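Local coordinates for protein PrgX (Enterococcus faecalis, PDB 2AWI) that acts as the receptor for the peptide sex pheromone cCF10 in the regulation of conjugation and probably binds DNA through a helix-turn-helix domain, at residues L198-N206 / E279-E287; Y231-I242 / S253-F264. The protein carries 1 engineered substitution. All coordinates share one frame; numbering follows the deposited sequence.

Both contacts lie in the all-helical C-terminal TPR region of PrgX, on the same side of the chain's centre, and their own centres are 13 Å apart. Along the chain the order is helix 184-203, helix 230-248, helix 251-266 and helix 270-286, with helix 207-220 intervening between the first two: interaction 1 joins the outer two of these four, and interaction 2 pairs the inner two, so 231-242 and 253-264 fall between the halves of interaction 1. The contacts also touch directly. Ile202 CG2 packs on Ile242 CG2 at 3.6 Å, Leu280 lies against Tyr238 and Ile261, and Ser284 OG is probably hydrogen-bonded to Tyr254 OH. The two contacts therefore share one packed group of helices, whose inner pair also meets other subunits.

Interaction 1: residues L198-N206 / E279-E287; sequences LTISIMNRN and ELTKISAKE
Arg205 and Glu287 meet from opposite directions in a two-pronged salt bridge. The guanidinium is used side-on: NE donates to Glu287 OE2 at 2.7 Å with an N-H...O angle of 169°, and Arg205 NH2 donates to Glu287 OE1 at 2.9 Å. Both oxygens lie close to the guanidinium plane and are met on their syn sides, but the donors are tilted well out of the carboxylate plane, the two flat groups being turned 25° from coplanar. Arg205 has an extended chain from CG to NE, whereas Glu287 folds back at chi2 to present its carboxylate.

The segment axes run 27° from parallel and come no closer than 11.3 Å, which explains why long side chains span this surface contact between two helices of the TPR region. Beside the bridge, the bent chain of selenomethionine Met203 reaches across to 279-287, its CE lying 3.6 Å from both Ile283 CD1 and Lys282 CB. The same Ile283 CD1 meets Ile202 CG2 at 3.7 Å. Further along, Thr199 CG2 abuts Glu279 OE2 at 3.4 Å, while a water lies within hydrogen-bonding distance of Thr199 OG1 and Glu279 OE1.

The end of helix 184-203 fits a Schellman motif, judged by the Arg205 N to Ile202 O bond and the positive phi of Arg205, whose CB points toward 279-287. Farther out, Thr199 OG1 is bonded to Lys195 O, and Lys249 forms a second salt bridge with Glu287 OE1.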
loop_
_atom_site.group_PDB
_atom_site.type_symbol
_atom_site.label_atom_id
_atom_site.label_comp_id
_atom_site.label_asym_id
_atom_site.label_seq_id
_atom_site.Cartn_x
_atom_site.Cartn_y
_atom_site.Cartn_z
ATOM N N LEU A 198 16.585 23.566 -5.655
ATOM C CA LEU A 198 16.581 22.381 -4.795
ATOM C C LEU A 198 16.657 21.073 -5.578
ATOM O O LEU A 198 17.232 20.092 -5.109
ATOM C CB LEU A 198 15.338 22.380 -3.899
ATOM C CG LEU A 198 15.106 21.138 -3.035
ATOM C CD1 LEU A 198 16.358 20.818 -2.251
ATOM C CD2 LEU A 198 13.935 21.371 -2.094
ATOM N N THR A 199 16.075 21.060 -6.770
ATOM C CA THR A 199 16.098 19.870 -7.607
ATOM C C THR A 199 17.549 19.592 -7.989
ATOM O O THR A 199 18.036 18.469 -7.877
ATOM C CB THR A 199 15.263 20.081 -8.896
ATOM O OG1 THR A 199 13.898 20.348 -8.542
ATOM C CG2 THR A 199 15.323 18.848 -9.786
ATOM N N ILE A 200 18.231 20.632 -8.444
ATOM C CA ILE A 200 19.625 20.528 -8.836
ATOM C C ILE A 200 20.501 20.121 -7.645
ATOM O O ILE A 200 21.387 19.276 -7.770
ATOM C CB ILE A 200 20.109 21.873 -9.412
ATOM C CG1 ILE A 200 19.379 22.148 -10.736
ATOM C CG2 ILE A 200 21.616 21.854 -9.599
ATOM C CD1 ILE A 200 19.592 23.558 -11.312
ATOM N N SER A 201 20.231 20.698 -6.483
ATOM C CA SER A 201 21.010 20.396 -5.290
ATOM C C SER A 201 20.937 18.940 -4.862
ATOM O O SER A 201 21.940 18.370 -4.427
ATOM C CB SER A 201 20.562 21.291 -4.142
ATOM O OG SER A 201 20.811 22.643 -4.475
ATOM N N ILE A 202 19.745 18.352 -4.968
ATOM C CA ILE A 202 19.540 16.958 -4.598
ATOM C C ILE A 202 20.230 16.055 -5.615
ATOM O O ILE A 202 20.790 15.020 -5.262
ATOM C CB ILE A 202 18.027 16.604 -4.550
ATOM C CG1 ILE A 202 17.378 17.243 -3.326
ATOM C CG2 ILE A 202 17.831 15.097 -4.492
ATOM C CD1 ILE A 202 17.931 16.740 -2.014
HETATM N N MSE A 203 20.192 16.461 -6.878
HETATM C CA MSE A 203 20.800 15.683 -7.951
HETATM C C MSE A 203 22.334 15.629 -7.837
HETATM O O MSE A 203 22.960 14.698 -8.338
HETATM C CB MSE A 203 20.388 16.268 -9.304
HETATM C CG MSE A 203 20.354 15.257 -10.437
HETATM SE SE MSE A 203 19.022 13.870 -10.158
HETATM C CE MSE A 203 20.223 12.394 -9.778
ATOM N N ASN A 204 22.929 16.626 -7.184
ATOM C CA ASN A 204 24.376 16.675 -7.001
ATOM C C ASN A 204 24.717 16.259 -5.581
ATOM O O ASN A 204 25.809 16.534 -5.087
ATOM C CB ASN A 204 24.915 18.089 -7.232
ATOM C CG ASN A 204 24.653 18.596 -8.627
ATOM O OD1 ASN A 204 24.575 17.817 -9.578
ATOM N ND2 ASN A 204 24.535 19.915 -8.764
ATOM N N ARG A 205 23.768 15.606 -4.929
ATOM C CA ARG A 205 23.930 15.143 -3.557
ATOM C C ARG A 205 24.528 16.206 -2.637
ATOM O O ARG A 205 25.127 15.888 -1.609
ATOM C CB ARG A 205 24.780 13.870 -3.523
ATOM C CG ARG A 205 24.549 13.021 -2.284
ATOM C CD ARG A 205 25.157 11.644 -2.419
ATOM N NE ARG A 205 24.506 10.677 -1.538
ATOM C CZ ARG A 205 24.538 10.720 -0.210
ATOM N NH1 ARG A 205 25.194 11.687 0.408
ATOM N NH2 ARG A 205 23.910 9.793 0.503
ATOM N N ASN A 206 24.356 17.470 -3.007
ATOM C CA ASN A 206 24.850 18.584 -2.202
ATOM C C ASN A 206 23.839 18.793 -1.073
ATOM O O ASN A 206 22.924 19.607 -1.191
ATOM C CB ASN A 206 24.931 19.842 -3.059
ATOM C CG ASN A 206 25.828 20.898 -2.461
ATOM O OD1 ASN A 206 25.813 21.134 -1.254
ATOM N ND2 ASN A 206 26.613 21.554 -3.311
ATOM N N GLU A 279 13.968 11.196 -11.986
ATOM C CA GLU A 279 14.787 11.717 -10.899
ATOM C C GLU A 279 15.097 10.636 -9.878
ATOM O O GLU A 279 16.258 10.340 -9.614
ATOM C CB GLU A 279 14.082 12.895 -10.203
ATOM C CG GLU A 279 14.641 14.265 -10.577
ATOM C CD GLU A 279 13.742 15.429 -10.167
ATOM O OE1 GLU A 279 13.352 15.508 -8.984
ATOM O OE2 GLU A 279 13.433 16.274 -11.034
ATOM N N LEU A 280 14.054 10.040 -9.315
ATOM C CA LEU A 280 14.218 8.998 -8.307
ATOM C C LEU A 280 14.998 7.783 -8.813
ATOM O O LEU A 280 15.646 7.088 -8.031
ATOM C CB LEU A 280 12.850 8.552 -7.784
ATOM C CG LEU A 280 12.864 7.487 -6.683
ATOM C CD1 LEU A 280 13.567 8.036 -5.448
ATOM C CD2 LEU A 280 11.444 7.074 -6.349
ATOM N N THR A 281 14.932 7.527 -10.115
ATOM C CA THR A 281 15.643 6.394 -10.699
ATOM C C THR A 281 17.148 6.647 -10.658
ATOM O O THR A 281 17.936 5.741 -10.378
ATOM C CB THR A 281 15.218 6.157 -12.167
ATOM O OG1 THR A 281 13.828 5.820 -12.216
ATOM C CG2 THR A 281 16.020 5.018 -12.779
ATOM N N LYS A 282 17.539 7.886 -10.931
ATOM C CA LYS A 282 18.947 8.252 -10.923
ATOM C C LYS A 282 19.448 8.384 -9.491
ATOM O O LYS A 282 20.563 7.969 -9.172
ATOM C CB LYS A 282 19.148 9.555 -11.696
ATOM C CG LYS A 282 18.689 9.458 -13.147
ATOM C CD LYS A 282 18.900 10.754 -13.911
ATOM C CE LYS A 282 18.408 10.625 -15.351
ATOM N NZ LYS A 282 18.679 11.844 -16.175
ATOM N N ILE A 283 18.619 8.953 -8.626
ATOM C CA ILE A 283 18.987 9.112 -7.229
ATOM C C ILE A 283 19.281 7.726 -6.664
ATOM O O ILE A 283 20.345 7.487 -6.094
ATOM C CB ILE A 283 17.833 9.731 -6.402
ATOM C CG1 ILE A 283 17.484 11.127 -6.926
ATOM C CG2 ILE A 283 18.234 9.809 -4.937
ATOM C CD1 ILE A 283 18.538 12.178 -6.642
ATOM N N SER A 284 18.322 6.818 -6.839
ATOM C CA SER A 284 18.428 5.445 -6.350
ATOM C C SER A 284 19.656 4.689 -6.856
ATOM O O SER A 284 20.255 3.903 -6.121
ATOM C CB SER A 284 17.165 4.661 -6.715
ATOM O OG SER A 284 16.039 5.167 -6.020
ATOM N N ALA A 285 20.024 4.915 -8.113
ATOM C CA ALA A 285 21.186 4.250 -8.685
ATOM C C ALA A 285 22.460 4.686 -7.959
ATOM O O ALA A 285 23.247 3.845 -7.519
ATOM C CB ALA A 285 21.285 4.564 -10.175
ATOM N N LYS A 286 22.655 5.995 -7.821
ATOM C CA LYS A 286 23.838 6.522 -7.144
ATOM C C LYS A 286 23.953 5.981 -5.723
ATOM O O LYS A 286 25.053 5.872 -5.174
ATOM C CB LYS A 286 23.798 8.054 -7.120
ATOM C CG LYS A 286 23.896 8.691 -8.507
ATOM C CD LYS A 286 23.603 10.196 -8.495
ATOM C CE LYS A 286 24.575 10.967 -7.616
ATOM N NZ LYS A 286 24.383 12.437 -7.764
ATOM N N GLU A 287 22.816 5.636 -5.128
ATOM C CA GLU A 287 22.822 5.106 -3.771
ATOM C C GLU A 287 22.813 3.579 -3.784
ATOM O O GLU A 287 22.751 2.938 -2.733
ATOM C CB GLU A 287 21.613 5.634 -2.989
ATOM C CG GLU A 287 21.528 7.151 -2.933
ATOM C CD GLU A 287 22.712 7.789 -2.229
ATOM O OE1 GLU A 287 22.946 7.476 -1.044
ATOM O OE2 GLU A 287 23.406 8.610 -2.862
HETATM O O HOH W 1 12.191 18.138 -8.869
#

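Interaction 2: residues Y231-I242 / S253-F264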
loop_
_atom_site.group_PDB
_atom_site.type_symbol
_atom_site.label_atom_id
_atom_site.label_comp_id
_atom_site.label_asym_id
_atom_site.label_seq_id
_atom_site.Cartn_x
_atom_site.Cartn_y
_atom_site.Cartn_z
ATOM N N TYR A 231 1.417 22.631 -6.063
ATOM C CA TYR A 231 2.226 21.668 -6.798
ATOM C C TYR A 231 3.676 21.716 -6.319
ATOM O O TYR A 231 4.327 20.684 -6.172
ATOM C CB TYR A 231 2.169 21.957 -8.304
ATOM C CG TYR A 231 0.788 21.839 -8.910
ATOM C CD1 TYR A 231 0.057 20.650 -8.822
ATOM C CD2 TYR A 231 0.221 22.905 -9.600
ATOM C CE1 TYR A 231 -1.197 20.532 -9.416
ATOM C CE2 TYR A 231 -1.032 22.795 -10.192
ATOM C CZ TYR A 231 -1.732 21.611 -10.098
ATOM O OH TYR A 231 -2.969 21.525 -10.693
ATOM N N TYR A 232 4.175 22.925 -6.090
ATOM C CA TYR A 232 5.537 23.126 -5.619
ATOM C C TYR A 232 5.696 22.588 -4.199
ATOM O O TYR A 232 6.721 22.005 -3.857
ATOM C CB TYR A 232 5.884 24.622 -5.630
ATOM C CG TYR A 232 6.173 25.221 -6.997
ATOM C CD1 TYR A 232 6.447 26.580 -7.128
ATOM C CD2 TYR A 232 6.205 24.433 -8.147
ATOM C CE1 TYR A 232 6.752 27.145 -8.372
ATOM C CE2 TYR A 232 6.512 24.996 -9.406
ATOM C CZ TYR A 232 6.783 26.348 -9.499
ATOM O OH TYR A 232 7.098 26.912 -10.709
ATOM N N ASP A 233 4.678 22.795 -3.371
ATOM C CA ASP A 233 4.715 22.337 -1.991
ATOM C C ASP A 233 4.787 20.813 -1.944
ATOM O O ASP A 233 5.362 20.224 -1.028
ATOM C CB ASP A 233 3.464 22.835 -1.258
ATOM C CG ASP A 233 3.517 22.582 0.233
ATOM O OD1 ASP A 233 4.634 22.500 0.784
ATOM O OD2 ASP A 233 2.442 22.485 0.860
ATOM N N LEU A 234 4.212 20.185 -2.957
ATOM C CA LEU A 234 4.174 18.737 -3.057
ATOM C C LEU A 234 5.516 18.214 -3.575
ATOM O O LEU A 234 6.078 17.261 -3.035
ATOM C CB LEU A 234 3.046 18.345 -4.013
ATOM C CG LEU A 234 2.350 16.996 -3.907
ATOM C CD1 LEU A 234 1.868 16.775 -2.485
ATOM C CD2 LEU A 234 1.171 16.978 -4.886
ATOM N N GLU A 235 6.024 18.851 -4.623
ATOM C CA GLU A 235 7.283 18.448 -5.228
ATOM C C GLU A 235 8.473 18.712 -4.310
ATOM O O GLU A 235 9.348 17.858 -4.153
ATOM C CB GLU A 235 7.471 19.174 -6.559
ATOM C CG GLU A 235 8.786 18.888 -7.253
ATOM C CD GLU A 235 8.764 19.349 -8.691
ATOM O OE1 GLU A 235 7.871 20.158 -9.026
ATOM O OE2 GLU A 235 9.633 18.912 -9.480
ATOM N N ILE A 236 8.493 19.899 -3.712
ATOM C CA ILE A 236 9.557 20.280 -2.793
ATOM C C ILE A 236 9.561 19.360 -1.575
ATOM O O ILE A 236 10.623 19.020 -1.052
ATOM C CB ILE A 236 9.393 21.749 -2.344
ATOM C CG1 ILE A 236 9.864 22.675 -3.468
ATOM C CG2 ILE A 236 10.162 22.009 -1.050
ATOM C CD1 ILE A 236 9.757 24.147 -3.138
ATOM N N ASN A 237 8.371 18.953 -1.134
ATOM C CA ASN A 237 8.246 18.061 0.018
ATOM C C ASN A 237 8.759 16.671 -0.359
ATOM O O ASN A 237 9.178 15.896 0.501
ATOM C CB ASN A 237 6.786 17.982 0.473
ATOM C CG ASN A 237 6.649 17.533 1.917
ATOM O OD1 ASN A 237 6.780 16.347 2.233
ATOM N ND2 ASN A 237 6.393 18.489 2.810
ATOM N N TYR A 238 8.714 16.359 -1.651
ATOM C CA TYR A 238 9.209 15.081 -2.138
ATOM C C TYR A 238 10.740 15.142 -2.145
ATOM O O TYR A 238 11.412 14.149 -1.873
ATOM C CB TYR A 238 8.680 14.802 -3.551
ATOM C CG TYR A 238 9.637 14.027 -4.436
ATOM C CD1 TYR A 238 10.541 14.687 -5.264
ATOM C CD2 TYR A 238 9.659 12.636 -4.423
ATOM C CE1 TYR A 238 11.444 13.982 -6.057
ATOM C CE2 TYR A 238 10.557 11.919 -5.210
ATOM C CZ TYR A 238 11.447 12.598 -6.023
ATOM O OH TYR A 238 12.341 11.894 -6.799
ATOM N N LEU A 239 11.282 16.315 -2.459
ATOM C CA LEU A 239 12.722 16.502 -2.491
ATOM C C LEU A 239 13.239 16.475 -1.057
ATOM O O LEU A 239 14.365 16.064 -0.798
ATOM C CB LEU A 239 13.065 17.830 -3.177
ATOM C CG LEU A 239 12.829 17.804 -4.693
ATOM C CD1 LEU A 239 12.800 19.223 -5.266
ATOM C CD2 LEU A 239 13.923 16.972 -5.348
ATOM N N LYS A 240 12.391 16.902 -0.131
ATOM C CA LYS A 240 12.730 16.907 1.283
ATOM C C LYS A 240 12.796 15.457 1.756
ATOM O O LYS A 240 13.688 15.083 2.517
ATOM C CB LYS A 240 11.669 17.675 2.072
ATOM C CG LYS A 240 11.892 17.719 3.573
ATOM C CD LYS A 240 10.723 18.411 4.262
ATOM C CE LYS A 240 10.818 18.320 5.774
ATOM N NZ LYS A 240 9.630 18.940 6.436
ATOM N N GLN A 241 11.850 14.639 1.301
ATOM C CA GLN A 241 11.828 13.231 1.674
ATOM C C GLN A 241 13.102 12.568 1.149
ATOM O O GLN A 241 13.678 11.703 1.805
ATOM C CB GLN A 241 10.594 12.533 1.088
ATOM C CG GLN A 241 9.256 13.014 1.648
ATOM C CD GLN A 241 9.166 12.886 3.157
ATOM O OE1 GLN A 241 9.410 11.820 3.720
ATOM N NE2 GLN A 241 8.807 13.978 3.822
ATOM N N ILE A 242 13.537 12.977 -0.038
ATOM C CA ILE A 242 14.754 12.429 -0.622
ATOM C C ILE A 242 15.957 12.915 0.190
ATOM O O ILE A 242 16.901 12.168 0.421
ATOM C CB ILE A 242 14.909 12.868 -2.087
ATOM C CG1 ILE A 242 13.750 12.310 -2.913
ATOM C CG2 ILE A 242 16.254 12.409 -2.640
ATOM C CD1 ILE A 242 13.654 10.792 -2.900
ATOM N N SER A 253 11.042 7.621 4.591
ATOM C CA SER A 253 11.245 8.796 3.757
ATOM C C SER A 253 11.250 8.384 2.298
ATOM O O SER A 253 10.818 9.143 1.425
ATOM C CB SER A 253 12.570 9.480 4.093
ATOM O OG SER A 253 12.514 10.093 5.367
ATOM N N TYR A 254 11.740 7.179 2.031
ATOM C CA TYR A 254 11.792 6.694 0.663
ATOM C C TYR A 254 10.383 6.385 0.190
ATOM O O TYR A 254 10.033 6.649 -0.957
ATOM C CB TYR A 254 12.661 5.442 0.566
ATOM C CG TYR A 254 12.985 5.048 -0.856
ATOM C CD1 TYR A 254 12.055 4.371 -1.648
ATOM C CD2 TYR A 254 14.210 5.397 -1.426
ATOM C CE1 TYR A 254 12.340 4.054 -2.977
ATOM C CE2 TYR A 254 14.506 5.088 -2.749
ATOM C CZ TYR A 254 13.568 4.420 -3.517
ATOM O OH TYR A 254 13.860 4.143 -4.826
ATOM N N LEU A 255 9.580 5.823 1.084
ATOM C CA LEU A 255 8.201 5.492 0.772
ATOM C C LEU A 255 7.389 6.773 0.568
ATOM O O LEU A 255 6.608 6.867 -0.378
ATOM C CB LEU A 255 7.593 4.659 1.901
ATOM C CG LEU A 255 8.346 3.362 2.217
ATOM C CD1 LEU A 255 7.607 2.596 3.309
ATOM C CD2 LEU A 255 8.468 2.513 0.951
ATOM N N ASN A 256 7.577 7.755 1.450
ATOM C CA ASN A 256 6.860 9.020 1.329
ATOM C C ASN A 256 7.110 9.614 -0.059
ATOM O O ASN A 256 6.179 10.041 -0.741
ATOM C CB ASN A 256 7.315 10.018 2.402
ATOM C CG ASN A 256 6.851 9.639 3.808
ATOM O OD1 ASN A 256 5.848 8.951 3.982
ATOM N ND2 ASN A 256 7.572 10.114 4.816
ATOM N N ALA A 257 8.375 9.625 -0.473
ATOM C CA ALA A 257 8.746 10.160 -1.775
ATOM C C ALA A 257 8.044 9.401 -2.889
ATOM O O ALA A 257 7.487 10.014 -3.799
ATOM C CB ALA A 257 10.258 10.092 -1.966
ATOM N N VAL A 258 8.072 8.072 -2.824
ATOM C CA VAL A 258 7.424 7.254 -3.848
ATOM C C VAL A 258 5.919 7.526 -3.843
ATOM O O VAL A 258 5.277 7.606 -4.893
ATOM C CB VAL A 258 7.658 5.732 -3.603
ATOM C CG1 VAL A 258 7.008 4.912 -4.720
ATOM C CG2 VAL A 258 9.155 5.427 -3.539
ATOM N N ASN A 259 5.366 7.687 -2.649
ATOM C CA ASN A 259 3.948 7.944 -2.500
ATOM C C ASN A 259 3.562 9.296 -3.107
ATOM O O ASN A 259 2.465 9.462 -3.656
ATOM C CB ASN A 259 3.576 7.886 -1.023
ATOM C CG ASN A 259 2.101 8.045 -0.797
ATOM O OD1 ASN A 259 1.283 7.548 -1.572
ATOM N ND2 ASN A 259 1.743 8.734 0.278
ATOM N N ILE A 260 4.470 10.261 -3.021
ATOM C CA ILE A 260 4.202 11.566 -3.593
ATOM C C ILE A 260 4.241 11.474 -5.121
ATOM O O ILE A 260 3.407 12.073 -5.805
ATOM C CB ILE A 260 5.207 12.606 -3.068
ATOM C CG1 ILE A 260 4.893 12.888 -1.591
ATOM C CG2 ILE A 260 5.145 13.885 -3.900
ATOM C CD1 ILE A 260 5.768 13.931 -0.959
ATOM N N ILE A 261 5.197 10.715 -5.656
ATOM C CA ILE A 261 5.297 10.540 -7.103
ATOM C C ILE A 261 3.973 9.955 -7.596
ATOM O O ILE A 261 3.474 10.316 -8.659
ATOM C CB ILE A 261 6.447 9.574 -7.482
ATOM C CG1 ILE A 261 7.797 10.233 -7.190
ATOM C CG2 ILE A 261 6.362 9.197 -8.959
ATOM C CD1 ILE A 261 8.989 9.399 -7.609
ATOM N N ASN A 262 3.406 9.056 -6.801
ATOM C CA ASN A 262 2.146 8.414 -7.143
ATOM C C ASN A 262 0.966 9.389 -7.139
ATOM O O ASN A 262 0.044 9.251 -7.941
ATOM C CB ASN A 262 1.873 7.263 -6.178
ATOM C CG ASN A 262 0.491 6.674 -6.355
ATOM O OD1 ASN A 262 0.125 6.235 -7.445
ATOM N ND2 ASN A 262 -0.289 6.663 -5.278
ATOM N N ILE A 263 0.987 10.364 -6.232
ATOM C CA ILE A 263 -0.087 11.351 -6.160
ATOM C C ILE A 263 -0.152 12.158 -7.454
ATOM O O ILE A 263 -1.238 12.428 -7.975
ATOM C CB ILE A 263 0.120 12.314 -4.974
ATOM C CG1 ILE A 263 -0.384 11.658 -3.693
ATOM C CG2 ILE A 263 -0.608 13.612 -5.211
ATOM C CD1 ILE A 263 -1.851 11.252 -3.755
ATOM N N PHE A 264 1.012 12.537 -7.968
ATOM C CA PHE A 264 1.080 13.309 -9.197
ATOM C C PHE A 264 0.466 12.515 -10.338
ATOM O O PHE A 264 -0.084 13.088 -11.277
ATOM C CB PHE A 264 2.541 13.677 -9.526
ATOM C CG PHE A 264 3.044 14.884 -8.775
ATOM C CD1 PHE A 264 2.489 16.146 -9.008
ATOM C CD2 PHE A 264 4.037 14.761 -7.806
ATOM C CE1 PHE A 264 2.913 17.268 -8.282
ATOM C CE2 PHE A 264 4.469 15.877 -7.073
ATOM C CZ PHE A 264 3.905 17.131 -7.311
#
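The segments 231-242 and 253-264 pack antiparallel at a signed crossing angle of -155°, their axes approaching to 8.2 Å, with Tyr238 and Ala257 at one close CA-CA pairing of 5.0 Å. The small side chain of Ala257 is consistent with this close approach: its CB meets Tyr238 CD2 and Ile242 CD1, each at 3.6 Å, and its carbonyl lies at the Tyr238 ring edge. Ile260 CG2 sits 3.7 Å from Tyr238 CB. At one end, Leu234 CD2 makes a CH-pi contact over one face of Phe264, 4.0 Å from the ring centroid, and also touches Ile263 CG2. Leu234 holds CG anti to N (chi1 -154°), bringing its branch over that ring. At the other end, Asn256 ND2 donates to Gln241 OE1 at 2.7 Å, approaching from above the carbonyl plane, with the amide planes 71° apart. Gln241 bends at chi2 to offer this oxygen, and its NE2 bonds weakly to Asn237 OD1.

This buried helical hairpin packs against both helix 184-203 and helix 270-286: Leu239 and Ile242 touch the former, Glu235, Tyr238, Ile261 and Phe264 the latter. Tyr231 OH bonds Asp233 of the second subunit, and Leu234 and Ile263 pack on its Ile263.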